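PDB 5NY5: 3,4-dihydroxybenzoate decarboxylase from Enterobacter cloacae, which probably decarboxylates 3,4-dihydroxybenzoate, and carboxylates catechols in the reverse direction, using a prenylated flavin cofactor and a bound metal ion. Local coordinates for residues T168-C173 / M182-G187; L153-D158 / P205-M210; G267-G272 / S300-K305. One frame throughout, in Å; residues are numbered along the deposited sequence.

Contact 1. Residues T168-C173 / M182-G187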
ATOM      1  N   THR A 168      -8.658  45.087   2.173  1.00 69.06           N
ATOM      2  CA  THR A 168      -7.834  43.922   1.887  1.00 68.47           C
ATOM      3  C   THR A 168      -6.410  44.370   1.595  1.00 66.89           C
ATOM      4  O   THR A 168      -6.125  45.562   1.465  1.00 66.47           O
ATOM      5  CB  THR A 168      -8.384  43.119   0.702  1.00 70.19           C
ATOM      6  OG1 THR A 168      -8.898  44.018  -0.289  1.00 71.35           O
ATOM      7  CG2 THR A 168      -9.484  42.171   1.148  1.00 71.59           C
ATOM      8  N   ILE A 169      -5.517  43.390   1.479  1.00 66.21           N
ATOM      9  CA  ILE A 169      -4.107  43.624   1.183  1.00 64.88           C
ATOM     10  C   ILE A 169      -3.804  43.057  -0.195  1.00 65.71           C
ATOM     11  O   ILE A 169      -4.079  41.882  -0.466  1.00 66.55           O
ATOM     12  CB  ILE A 169      -3.193  42.997   2.249  1.00 63.44           C
ATOM     13  CG1 ILE A 169      -3.505  43.583   3.627  1.00 62.76           C
ATOM     14  CG2 ILE A 169      -1.731  43.222   1.894  1.00 62.29           C
ATOM     15  CD1 ILE A 169      -2.533  43.164   4.709  1.00 61.37           C
ATOM     16  N   HIS A 170      -3.238  43.890  -1.062  1.00 65.63           N
ATOM     17  CA  HIS A 170      -2.892  43.507  -2.421  1.00 66.49           C
ATOM     18  C   HIS A 170      -1.460  43.927  -2.712  1.00 65.35           C
ATOM     19  O   HIS A 170      -0.841  44.681  -1.957  1.00 64.07           O
ATOM     20  CB  HIS A 170      -3.835  44.150  -3.447  1.00 68.18           C
ATOM     21  CG  HIS A 170      -5.287  43.928  -3.163  1.00 69.49           C
ATOM     22  ND1 HIS A 170      -6.085  43.130  -3.954  1.00 71.29           N
ATOM     23  CD2 HIS A 170      -6.087  44.404  -2.181  1.00 69.42           C
ATOM     24  CE1 HIS A 170      -7.314  43.123  -3.468  1.00 72.28           C
ATOM     25  NE2 HIS A 170      -7.341  43.889  -2.393  1.00 71.48           N
ATOM     26  N   ARG A 171      -0.935  43.430  -3.828  1.00 65.99           N
ATOM     27  CA  ARG A 171       0.339  43.879  -4.363  1.00 65.37           C
ATOM     28  C   ARG A 171       0.097  44.534  -5.716  1.00 66.75           C
ATOM     29  O   ARG A 171      -0.770  44.098  -6.478  1.00 68.29           O
ATOM     30  CB  ARG A 171       1.340  42.727  -4.496  1.00 65.00           C
ATOM     31  CG  ARG A 171       0.966  41.671  -5.519  1.00 66.54           C
ATOM     32  CD  ARG A 171       1.976  40.537  -5.521  1.00 66.21           C
ATOM     33  NE  ARG A 171       1.669  39.530  -6.530  1.00 67.84           N
ATOM     34  CZ  ARG A 171       2.290  38.361  -6.630  1.00 68.07           C
ATOM     35  NH1 ARG A 171       3.253  38.047  -5.776  1.00 66.76           N
ATOM     36  NH2 ARG A 171       1.947  37.504  -7.580  1.00 69.75           N
ATOM     37  N   LEU A 172       0.853  45.590  -6.001  1.00 66.35           N
ATOM     38  CA  LEU A 172       0.651  46.390  -7.201  1.00 67.72           C
ATOM     39  C   LEU A 172       1.979  46.595  -7.909  1.00 67.53           C
ATOM     40  O   LEU A 172       2.981  46.930  -7.270  1.00 66.21           O
ATOM     41  CB  LEU A 172       0.018  47.744  -6.866  1.00 67.88           C
ATOM     42  CG  LEU A 172      -1.401  47.718  -6.294  1.00 68.44           C
ATOM     43  CD1 LEU A 172      -1.394  47.562  -4.780  1.00 66.92           C
ATOM     44  CD2 LEU A 172      -2.162  48.963  -6.708  1.00 69.67           C
ATOM     45  N   CYS A 173       1.980  46.405  -9.223  1.00 69.01           N
ATOM     46  CA  CYS A 173       3.167  46.591 -10.044  1.00 69.21           C
ATOM     47  C   CYS A 173       3.058  47.908 -10.800  1.00 70.27           C
ATOM     48  O   CYS A 173       2.017  48.204 -11.394  1.00 71.72           O
ATOM     49  CB  CYS A 173       3.338  45.427 -11.022  1.00 70.29           C
ATOM     50  SG  CYS A 173       4.798  45.534 -12.076  1.00 70.77           S
HETATM   51  N   MSE A 182      -2.958  45.586 -10.677  1.00 74.86           N
HETATM   52  CA  MSE A 182      -3.317  45.021  -9.383  1.00 73.70           C
HETATM   53  C   MSE A 182      -4.198  43.786  -9.529  1.00 74.96           C
HETATM   54  O   MSE A 182      -5.252  43.837 -10.156  1.00 76.85           O
HETATM   55  CB  MSE A 182      -4.023  46.074  -8.526  1.00 73.34           C
HETATM   56  CG  MSE A 182      -4.775  45.516  -7.328  1.00 72.83           C
HETATM   57 SE   MSE A 182      -5.257  46.891  -6.027  1.00 71.89          SE
HETATM   58  CE  MSE A 182      -6.906  46.101  -5.356  1.00 73.11           C
ATOM     59  N   PHE A 183      -3.751  42.677  -8.946  1.00 74.07           N
ATOM     60  CA  PHE A 183      -4.512  41.439  -8.976  1.00 75.28           C
ATOM     61  C   PHE A 183      -5.566  41.428  -7.876  1.00 75.21           C
ATOM     62  O   PHE A 183      -5.367  41.971  -6.786  1.00 73.63           O
ATOM     63  CB  PHE A 183      -3.582  40.235  -8.819  1.00 74.58           C
ATOM     64  CG  PHE A 183      -4.304  38.927  -8.654  1.00 75.76           C
ATOM     65  CD1 PHE A 183      -4.826  38.267  -9.752  1.00 77.94           C
ATOM     66  CD2 PHE A 183      -4.455  38.356  -7.401  1.00 74.85           C
ATOM     67  CE1 PHE A 183      -5.488  37.064  -9.603  1.00 79.22           C
ATOM     68  CE2 PHE A 183      -5.119  37.156  -7.248  1.00 76.12           C
ATOM     69  CZ  PHE A 183      -5.635  36.509  -8.350  1.00 78.32           C
ATOM     70  N   LEU A 184      -6.699  40.802  -8.174  1.00 77.10           N
ATOM     71  CA  LEU A 184      -7.785  40.657  -7.216  1.00 77.45           C
ATOM     72  C   LEU A 184      -8.219  39.201  -7.182  1.00 78.64           C
ATOM     73  O   LEU A 184      -8.396  38.578  -8.233  1.00 80.36           O
ATOM     74  CB  LEU A 184      -8.974  41.561  -7.571  1.00 79.02           C
ATOM     75  CG  LEU A 184      -8.802  43.077  -7.409  1.00 78.14           C
ATOM     76  CD1 LEU A 184      -8.110  43.704  -8.613  1.00 78.46           C
ATOM     77  CD2 LEU A 184     -10.143  43.749  -7.146  1.00 79.50           C
ATOM     78  N   ALA A 185      -8.385  38.664  -5.977  1.00 77.88           N
ATOM     79  CA  ALA A 185      -8.792  37.277  -5.812  1.00 79.08           C
ATOM     80  C   ALA A 185     -10.280  37.130  -6.099  1.00 81.51           C
ATOM     81  O   ALA A 185     -11.103  37.876  -5.561  1.00 81.68           O
ATOM     82  CB  ALA A 185      -8.477  36.791  -4.399  1.00 77.60           C
ATOM     83  N   ALA A 186     -10.620  36.163  -6.948  1.00 94.63           N
ATOM     84  CA  ALA A 186     -12.016  35.912  -7.272  1.00 86.16           C
ATOM     85  C   ALA A 186     -12.791  35.514  -6.022  1.00 86.34           C
ATOM     86  O   ALA A 186     -12.268  34.848  -5.125  1.00 85.16           O
ATOM     87  CB  ALA A 186     -12.128  34.818  -8.333  1.00 88.35           C
ATOM     88  N   GLY A 187     -14.051  35.943  -5.962  1.00 87.98           N
ATOM     89  CA  GLY A 187     -14.918  35.614  -4.854  1.00 88.56           C
ATOM     90  C   GLY A 187     -14.875  36.575  -3.685  1.00 86.65           C
ATOM     91  O   GLY A 187     -15.688  36.435  -2.763  1.00 87.30           O
TER
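H170 and F183 are joined by a nearly straight hydrogen bond in which H170 ND1 donates to F183 O over 3.1 Å, with an N-H...O angle of 166°. H170 CG stands beside the backbone N, anti to the carbonyl carbon (chi1 -52°). The acceptor sits at the edge of the imidazole, close to its plane, and the donor lies in the carbonyl plane of F183. Within its own strand the same ring uses its second nitrogen, H170 NE2 lying 2.6 Å from T168 OG1 in a hydrogen bond. Held at both nitrogens, the ring is fixed in its rotation about chi2.

A CH-pi contact covers one face of this ring. M182, present as selenomethionine, sets its CE methyl over the centre, 3.4 Å from the H170 ring centroid and only 10° off the normal, while SE stands obliquely to the ring.

T168-C173 lies on strand 165-174; M182-G187 leaves the end of its antiparallel partner, strand 179-182, as the loop that leads to helix 189-199. This part of the UbiD Rift-related domain lines the prenylated FMN site: I169, H170, R171, F183 and A185 all bind the cofactor, which is absent from this apo model.

Apolar packing extends from the ring to L172 and L184. L172 and M182 lie side by side, pointing the same way, with L172 CD2 at 3.8 Å from M182 SE and L172 CG at 3.8 Å from M182 CB. L184 CG approaches H170 CE1 obliquely at 4.2 Å, and its side chain also touches I190 of helix 189-199.

R171 sends its guanidinium to E289, NH2 forming a salt bridge with OE1.

Contact 2. Residues L153-D158 / P205-M210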
ATOM      1  N   LEU A 153      -2.844  48.398   1.589  1.00 62.99           N
ATOM      2  CA  LEU A 153      -4.154  48.146   2.181  1.00 63.82           C
ATOM      3  C   LEU A 153      -5.199  48.882   1.353  1.00 65.49           C
ATOM      4  O   LEU A 153      -5.251  50.116   1.363  1.00 65.70           O
ATOM      5  CB  LEU A 153      -4.182  48.599   3.636  1.00 62.97           C
ATOM      6  CG  LEU A 153      -5.487  48.323   4.382  1.00 63.84           C
ATOM      7  CD1 LEU A 153      -5.587  46.858   4.764  1.00 63.74           C
ATOM      8  CD2 LEU A 153      -5.609  49.204   5.605  1.00 63.37           C
ATOM      9  N   VAL A 154      -6.030  48.133   0.636  1.00 66.85           N
ATOM     10  CA  VAL A 154      -6.972  48.699  -0.323  1.00 68.67           C
ATOM     11  C   VAL A 154      -8.347  48.799   0.318  1.00 69.82           C
ATOM     12  O   VAL A 154      -8.862  47.813   0.860  1.00 70.01           O
ATOM     13  CB  VAL A 154      -7.026  47.858  -1.609  1.00 69.74           C
ATOM     14  CG1 VAL A 154      -8.044  48.439  -2.571  1.00 71.81           C
ATOM     15  CG2 VAL A 154      -5.655  47.797  -2.256  1.00 68.74           C
ATOM     16  N   LEU A 155      -8.940  49.988   0.259  1.00 70.73           N
ATOM     17  CA  LEU A 155     -10.314  50.216   0.680  1.00 72.23           C
ATOM     18  C   LEU A 155     -11.196  50.371  -0.551  1.00 74.42           C
ATOM     19  O   LEU A 155     -10.798  51.007  -1.531  1.00 74.82           O
ATOM     20  CB  LEU A 155     -10.430  51.465   1.561  1.00 71.97           C
ATOM     21  CG  LEU A 155      -9.478  51.611   2.748  1.00 69.94           C
ATOM     22  CD1 LEU A 155      -9.819  52.845   3.565  1.00 70.19           C
ATOM     23  CD2 LEU A 155      -9.514  50.387   3.623  1.00 69.18           C
ATOM     24  N   ALA A 156     -12.392  49.790  -0.499  1.00 76.00           N
ATOM     25  CA  ALA A 156     -13.321  49.875  -1.617  1.00 78.35           C
ATOM     26  C   ALA A 156     -14.738  49.679  -1.102  1.00 80.09           C
ATOM     27  O   ALA A 156     -14.957  49.110  -0.030  1.00 79.50           O
ATOM     28  CB  ALA A 156     -12.991  48.844  -2.700  1.00 78.72           C
ATOM     29  N   SER A 157     -15.702  50.160  -1.886  1.00 82.41           N
ATOM     30  CA  SER A 157     -17.109  50.061  -1.532  1.00 84.47           C
ATOM     31  C   SER A 157     -17.919  49.653  -2.752  1.00 86.97           C
ATOM     32  O   SER A 157     -17.534  49.922  -3.893  1.00 87.42           O
ATOM     33  CB  SER A 157     -17.646  51.382  -0.969  1.00 85.12           C
ATOM     34  OG  SER A 157     -17.089  51.653   0.303  1.00 83.15           O
ATOM     35  N   ASP A 158     -19.048  49.000  -2.492  1.00 88.74           N
ATOM     36  CA  ASP A 158     -19.955  48.587  -3.554  1.00 91.46           C
ATOM     37  C   ASP A 158     -20.388  49.804  -4.365  1.00 93.19           C
ATOM     38  O   ASP A 158     -20.882  50.784  -3.788  1.00 93.69           O
ATOM     39  CB  ASP A 158     -21.173  47.885  -2.951  1.00 93.26           C
ATOM     40  CG  ASP A 158     -22.034  47.178  -3.988  1.00 96.06           C
ATOM     41  OD1 ASP A 158     -22.224  47.710  -5.100  1.00 97.57           O
ATOM     42  OD2 ASP A 158     -22.540  46.080  -3.675  1.00 96.91           O
ATOM     43  N   PRO A 205     -13.760  53.364  -7.578  1.00 85.96           N
ATOM     44  CA  PRO A 205     -12.789  54.160  -6.814  1.00 83.92           C
ATOM     45  C   PRO A 205     -12.202  53.344  -5.670  1.00 81.48           C
ATOM     46  O   PRO A 205     -12.925  52.671  -4.933  1.00 81.54           O
ATOM     47  CB  PRO A 205     -13.621  55.339  -6.292  1.00 85.13           C
ATOM     48  CG  PRO A 205     -15.053  55.087  -6.751  1.00 87.78           C
ATOM     49  CD  PRO A 205     -15.141  53.661  -7.175  1.00 87.81           C
ATOM     50  N   VAL A 206     -10.877  53.410  -5.527  1.00 79.48           N
ATOM     51  CA  VAL A 206     -10.163  52.697  -4.476  1.00 77.17           C
ATOM     52  C   VAL A 206      -9.098  53.610  -3.887  1.00 75.53           C
ATOM     53  O   VAL A 206      -8.635  54.559  -4.523  1.00 75.98           O
ATOM     54  CB  VAL A 206      -9.511  51.392  -4.987  1.00 76.45           C
ATOM     55  CG1 VAL A 206     -10.573  50.385  -5.411  1.00 78.09           C
ATOM     56  CG2 VAL A 206      -8.563  51.693  -6.138  1.00 76.52           C
ATOM     57  N   THR A 207      -8.717  53.315  -2.648  1.00 73.77           N
ATOM     58  CA  THR A 207      -7.573  53.942  -2.004  1.00 72.06           C
ATOM     59  C   THR A 207      -6.591  52.862  -1.578  1.00 70.15           C
ATOM     60  O   THR A 207      -6.992  51.801  -1.092  1.00 69.86           O
ATOM     61  CB  THR A 207      -7.980  54.775  -0.786  1.00 71.85           C
ATOM     62  OG1 THR A 207      -8.412  53.907   0.268  1.00 71.15           O
ATOM     63  CG2 THR A 207      -9.103  55.733  -1.148  1.00 73.99           C
ATOM     64  N   ILE A 208      -5.308  53.138  -1.767  1.00 69.03           N
ATOM     65  CA  ILE A 208      -4.238  52.201  -1.456  1.00 67.36           C
ATOM     66  C   ILE A 208      -3.450  52.786  -0.294  1.00 65.86           C
ATOM     67  O   ILE A 208      -2.705  53.758  -0.463  1.00 65.70           O
ATOM     68  CB  ILE A 208      -3.345  51.945  -2.673  1.00 67.48           C
ATOM     69  CG1 ILE A 208      -4.210  51.520  -3.859  1.00 69.28           C
ATOM     70  CG2 ILE A 208      -2.308  50.888  -2.354  1.00 65.96           C
ATOM     71  CD1 ILE A 208      -3.620  51.861  -5.199  1.00 70.11           C
ATOM     72  N   ASN A 209      -3.613  52.197   0.884  1.00 64.93           N
ATOM     73  CA  ASN A 209      -3.067  52.738   2.120  1.00 63.74           C
ATOM     74  C   ASN A 209      -1.799  51.981   2.484  1.00 62.16           C
ATOM     75  O   ASN A 209      -1.828  50.757   2.644  1.00 61.76           O
ATOM     76  CB  ASN A 209      -4.097  52.641   3.243  1.00 63.93           C
ATOM     77  CG  ASN A 209      -5.436  53.240   2.857  1.00 65.71           C
ATOM     78  OD1 ASN A 209      -5.759  54.361   3.244  1.00 66.24           O
ATOM     79  ND2 ASN A 209      -6.220  52.496   2.087  1.00 66.80           N
HETATM   80  N   MSE A 210      -0.692  52.705   2.615  1.00 61.43           N
HETATM   81  CA  MSE A 210       0.598  52.090   2.906  1.00 60.11           C
HETATM   82  C   MSE A 210       1.329  52.821   4.029  1.00 59.22           C
HETATM   83  O   MSE A 210       1.286  54.046   4.114  1.00 59.69           O
HETATM   84  CB  MSE A 210       1.464  52.057   1.646  1.00 60.34           C
HETATM   85  CG  MSE A 210       0.824  51.336   0.475  1.00 61.37           C
HETATM   86 SE   MSE A 210       1.899  51.390  -1.144  1.00 61.91          SE
HETATM   87  CE  MSE A 210       1.975  53.320  -1.390  1.00 62.75           C
TER
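N209 holds its carboxamide against the backbone of L153. Chi1 (-52°) sets CG beside the backbone N, and ND2 donates to L153 O over 2.7 Å; the N-H...O angle is 174° and the acceptor lies in the amide plane. The backbone N of N209 reaches the same L153 O from the opposite face of its carbonyl plane, so that two donors grip one oxygen. ND2 also donates to T207 OG1 at 3.2 Å, while the N209 OD1 end accepts from I258 N.

L155 crosses N209 at about a right angle, its CG 3.4 Å from N209 ND2, and crosses T207 obliquely, with L155 CB 3.4 Å from T207 OG1. That hydroxyl is hydrogen-bonded to K256 O as well.

Strands 148-157 and 204-210 pair antiparallel here in the main sheet of the UbiD Rift-related domain, with L153-N209 and L155-T207 as hydrogen-bonded pairs flanking the non-hydrogen-bonded pair V154-I208. V154 and I208 face away from the N209 side: the V154 side chain crosses that of V206 obliquely, CG1 4.1 Å from V206 CB, and A156 CB meets V206 CG1 at 3.9 Å. I190 of helix 189-199 packs on V154 and A156, and V154 also touches H170, a residue of the prenylated FMN site.

Contact 3. Residues G267-G272 / S300-K305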
ATOM      1  N   GLY A 267      -6.919  55.947  -6.755  1.00 75.23           N
ATOM      2  CA  GLY A 267      -7.055  55.588  -8.148  1.00 76.42           C
ATOM      3  C   GLY A 267      -8.386  54.922  -8.419  1.00 77.46           C
ATOM      4  O   GLY A 267      -9.229  54.778  -7.532  1.00 77.32           O
ATOM      5  N   GLU A 268      -8.562  54.515  -9.672  1.00 78.63           N
ATOM      6  CA  GLU A 268      -9.770  53.840 -10.116  1.00 81.93           C
ATOM      7  C   GLU A 268      -9.396  52.643 -10.977  1.00 79.49           C
ATOM      8  O   GLU A 268      -8.410  52.673 -11.717  1.00 79.34           O
ATOM      9  CB  GLU A 268     -10.683  54.785 -10.908  1.00 84.58           C
ATOM     10  CG  GLU A 268     -11.275  55.912 -10.084  1.00 83.83           C
ATOM     11  CD  GLU A 268     -11.962  56.956 -10.938  1.00 86.00           C
ATOM     12  OE1 GLU A 268     -12.465  57.950 -10.372  1.00 86.88           O
ATOM     13  OE2 GLU A 268     -11.998  56.785 -12.174  1.00 87.36           O
ATOM     14  N   LEU A 269     -10.195  51.586 -10.866  1.00 79.45           N
ATOM     15  CA  LEU A 269     -10.029  50.401 -11.701  1.00 79.39           C
ATOM     16  C   LEU A 269     -10.755  50.632 -13.021  1.00 82.01           C
ATOM     17  O   LEU A 269     -11.988  50.699 -13.057  1.00 83.57           O
ATOM     18  CB  LEU A 269     -10.559  49.166 -10.980  1.00 78.29           C
ATOM     19  CG  LEU A 269      -9.695  48.650  -9.828  1.00 75.67           C
ATOM     20  CD1 LEU A 269     -10.547  47.975  -8.769  1.00 75.03           C
ATOM     21  CD2 LEU A 269      -8.644  47.687 -10.351  1.00 74.52           C
ATOM     22  N   LEU A 270      -9.997  50.755 -14.103  1.00 82.62           N
ATOM     23  CA  LEU A 270     -10.579  51.105 -15.392  1.00 85.27           C
ATOM     24  C   LEU A 270     -11.261  49.891 -16.013  1.00 86.08           C
ATOM     25  O   LEU A 270     -10.639  48.829 -16.125  1.00 84.80           O
ATOM     26  CB  LEU A 270      -9.511  51.642 -16.333  1.00 85.75           C
ATOM     27  CG  LEU A 270      -8.662  52.793 -15.797  1.00 84.94           C
ATOM     28  CD1 LEU A 270      -7.710  53.291 -16.870  1.00 85.84           C
ATOM     29  CD2 LEU A 270      -9.549  53.918 -15.293  1.00 86.09           C
ATOM     30  N   PRO A 271     -12.519  50.007 -16.429  1.00 88.29           N
ATOM     31  CA  PRO A 271     -13.221  48.850 -16.990  1.00 89.23           C
ATOM     32  C   PRO A 271     -12.737  48.519 -18.392  1.00 90.49           C
ATOM     33  O   PRO A 271     -12.300  49.387 -19.150  1.00 91.66           O
ATOM     34  CB  PRO A 271     -14.689  49.295 -17.010  1.00 91.51           C
ATOM     35  CG  PRO A 271     -14.744  50.551 -16.193  1.00 91.26           C
ATOM     36  CD  PRO A 271     -13.399  51.178 -16.310  1.00 90.07           C
ATOM     37  N   GLY A 272     -12.825  47.236 -18.730  1.00 90.33           N
ATOM     38  CA  GLY A 272     -12.507  46.784 -20.069  1.00 91.77           C
ATOM     39  C   GLY A 272     -11.027  46.626 -20.347  1.00 91.23           C
ATOM     40  O   GLY A 272     -10.623  45.687 -21.041  1.00 93.18           O
ATOM     41  N   SER A 300      -3.612  38.793 -17.747  1.00 75.29           N
ATOM     42  CA  SER A 300      -4.746  39.718 -17.795  1.00 76.63           C
ATOM     43  C   SER A 300      -4.947  40.310 -16.404  1.00 75.00           C
ATOM     44  O   SER A 300      -5.476  39.641 -15.513  1.00 73.96           O
ATOM     45  CB  SER A 300      -6.008  39.012 -18.283  1.00 78.23           C
ATOM     46  OG  SER A 300      -7.108  39.904 -18.352  1.00 79.71           O
ATOM     47  N   LEU A 301      -4.533  41.564 -16.223  1.00 74.90           N
ATOM     48  CA  LEU A 301      -4.664  42.234 -14.941  1.00 73.54           C
ATOM     49  C   LEU A 301      -5.430  43.543 -15.083  1.00 75.01           C
ATOM     50  O   LEU A 301      -5.188  44.305 -16.024  1.00 76.48           O
ATOM     51  CB  LEU A 301      -3.289  42.523 -14.324  1.00 71.73           C
ATOM     52  CG  LEU A 301      -2.693  41.384 -13.501  1.00 69.70           C
ATOM     53  CD1 LEU A 301      -1.369  41.797 -12.881  1.00 68.16           C
ATOM     54  CD2 LEU A 301      -3.680  40.949 -12.435  1.00 68.94           C
ATOM     55  N   PRO A 302      -6.355  43.828 -14.169  1.00 74.77           N
ATOM     56  CA  PRO A 302      -7.031  45.130 -14.192  1.00 76.13           C
ATOM     57  C   PRO A 302      -6.071  46.252 -13.829  1.00 75.37           C
ATOM     58  O   PRO A 302      -5.186  46.091 -12.985  1.00 73.41           O
ATOM     59  CB  PRO A 302      -8.141  44.975 -13.146  1.00 75.79           C
ATOM     60  CG  PRO A 302      -7.669  43.885 -12.255  1.00 73.63           C
ATOM     61  CD  PRO A 302      -6.885  42.946 -13.116  1.00 73.48           C
ATOM     62  N   VAL A 303      -6.257  47.398 -14.478  1.00 77.07           N
ATOM     63  CA  VAL A 303      -5.359  48.540 -14.349  1.00 76.79           C
ATOM     64  C   VAL A 303      -5.963  49.538 -13.372  1.00 76.73           C
ATOM     65  O   VAL A 303      -7.157  49.850 -13.449  1.00 78.17           O
ATOM     66  CB  VAL A 303      -5.101  49.196 -15.717  1.00 78.82           C
ATOM     67  CG1 VAL A 303      -4.413  50.539 -15.550  1.00 78.91           C
ATOM     68  CG2 VAL A 303      -4.268  48.276 -16.592  1.00 78.74           C
ATOM     69  N   ILE A 304      -5.143  50.034 -12.451  1.00 75.18           N
ATOM     70  CA  ILE A 304      -5.518  51.132 -11.570  1.00 75.23           C
ATOM     71  C   ILE A 304      -4.944  52.417 -12.149  1.00 76.36           C
ATOM     72  O   ILE A 304      -3.726  52.545 -12.311  1.00 75.64           O
ATOM     73  CB  ILE A 304      -5.025  50.906 -10.134  1.00 72.99           C
ATOM     74  CG1 ILE A 304      -5.943  49.928  -9.405  1.00 72.32           C
ATOM     75  CG2 ILE A 304      -4.959  52.223  -9.380  1.00 73.08           C
ATOM     76  CD1 ILE A 304      -5.730  49.893  -7.914  1.00 70.54           C
ATOM     77  N   LYS A 305      -5.823  53.361 -12.474  1.00 78.26           N
ATOM     78  CA  LYS A 305      -5.430  54.682 -12.950  1.00 79.55           C
ATOM     79  C   LYS A 305      -5.436  55.622 -11.751  1.00 78.90           C
ATOM     80  O   LYS A 305      -6.501  55.950 -11.221  1.00 79.54           O
ATOM     81  CB  LYS A 305      -6.377  55.172 -14.040  1.00 82.20           C
ATOM     82  CG  LYS A 305      -5.903  56.401 -14.794  1.00 83.79           C
ATOM     83  CD  LYS A 305      -5.021  56.022 -15.971  1.00 84.25           C
ATOM     84  CE  LYS A 305      -4.843  57.195 -16.921  1.00 86.44           C
ATOM     85  NZ  LYS A 305      -4.040  56.834 -18.121  1.00 87.16           N
TER
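K305 lies across L270, meeting it with CB, CG and CD. CB starts against both methyls of the leucine, with K305 CB 3.6 Å from L270 CD2 and little farther from CD1. CG leaves anti to the backbone N (chi1 -168°) and only grazes L270 CD1. The chain then bends at chi2 (87°), which brings K305 CD to 3.9 Å from L270 CD1. Beyond CD the lysine leaves the leucine behind: its ammonium forms a salt bridge with E179 OE2 and a long, weak ion pair with D178. The two side chains thus cross obliquely, the methyl groups of L270 packed against the base and middle of the lysine while its charged tip turns to acidic residues outside the pair.

The backbones are joined by three hydrogen bonds. E268 and K305 form a hydrogen-bonded antiparallel pair, K305 N donating to E268 O at 2.8 Å and E268 N returning a bond to K305 O from above the carbonyl plane. Past the non-hydrogen-bonded pair L269-I304, L270 N donates to V303 O at 3.1 Å, approaching nearly along the C=O axis.

On the other face of the strands L269 crosses I304 obliquely, with L269 CD2 3.6 Å from I304 CG1, and it lies side by side with P302, whose CB is 3.9 Å from the same CD2. G267, which has no side chain, presents its CA to I304 CG2. The I304 side chain also packs on M182, V206 and I208, whereas L269 touches L204 and V206 of strand 204-210 and R194 of helix 189-199.

Antiparallel pairing of strands 263-269 and 303-311 in this way belongs to the antiparallel sheet of the UbiD Rift-related domain, of the FMN-binding clan, consistent with the split-barrel flavin-binding fold of this family.

In the fold
Of the strands involved, 148-157 comes first along the chain and is followed by 165-174, which pairs with 179-182; contact 1 closes this short loop of eight residues. The chain then passes through helix 189-199 to strand 204-210, which returns to 148-157 in contact 2, a 46-residue loop that encloses contact 1. Contact 3 follows in series, closing 27 residues between strands 263-269 and 303-311, so no two loops cross. All three meet in one antiparallel sheet: probable backbone hydrogen bonds join T168 to V154, V206 to G267 and M182 to P302. The cofactor-binding segments of contact 1 thus adjoin both other contacts.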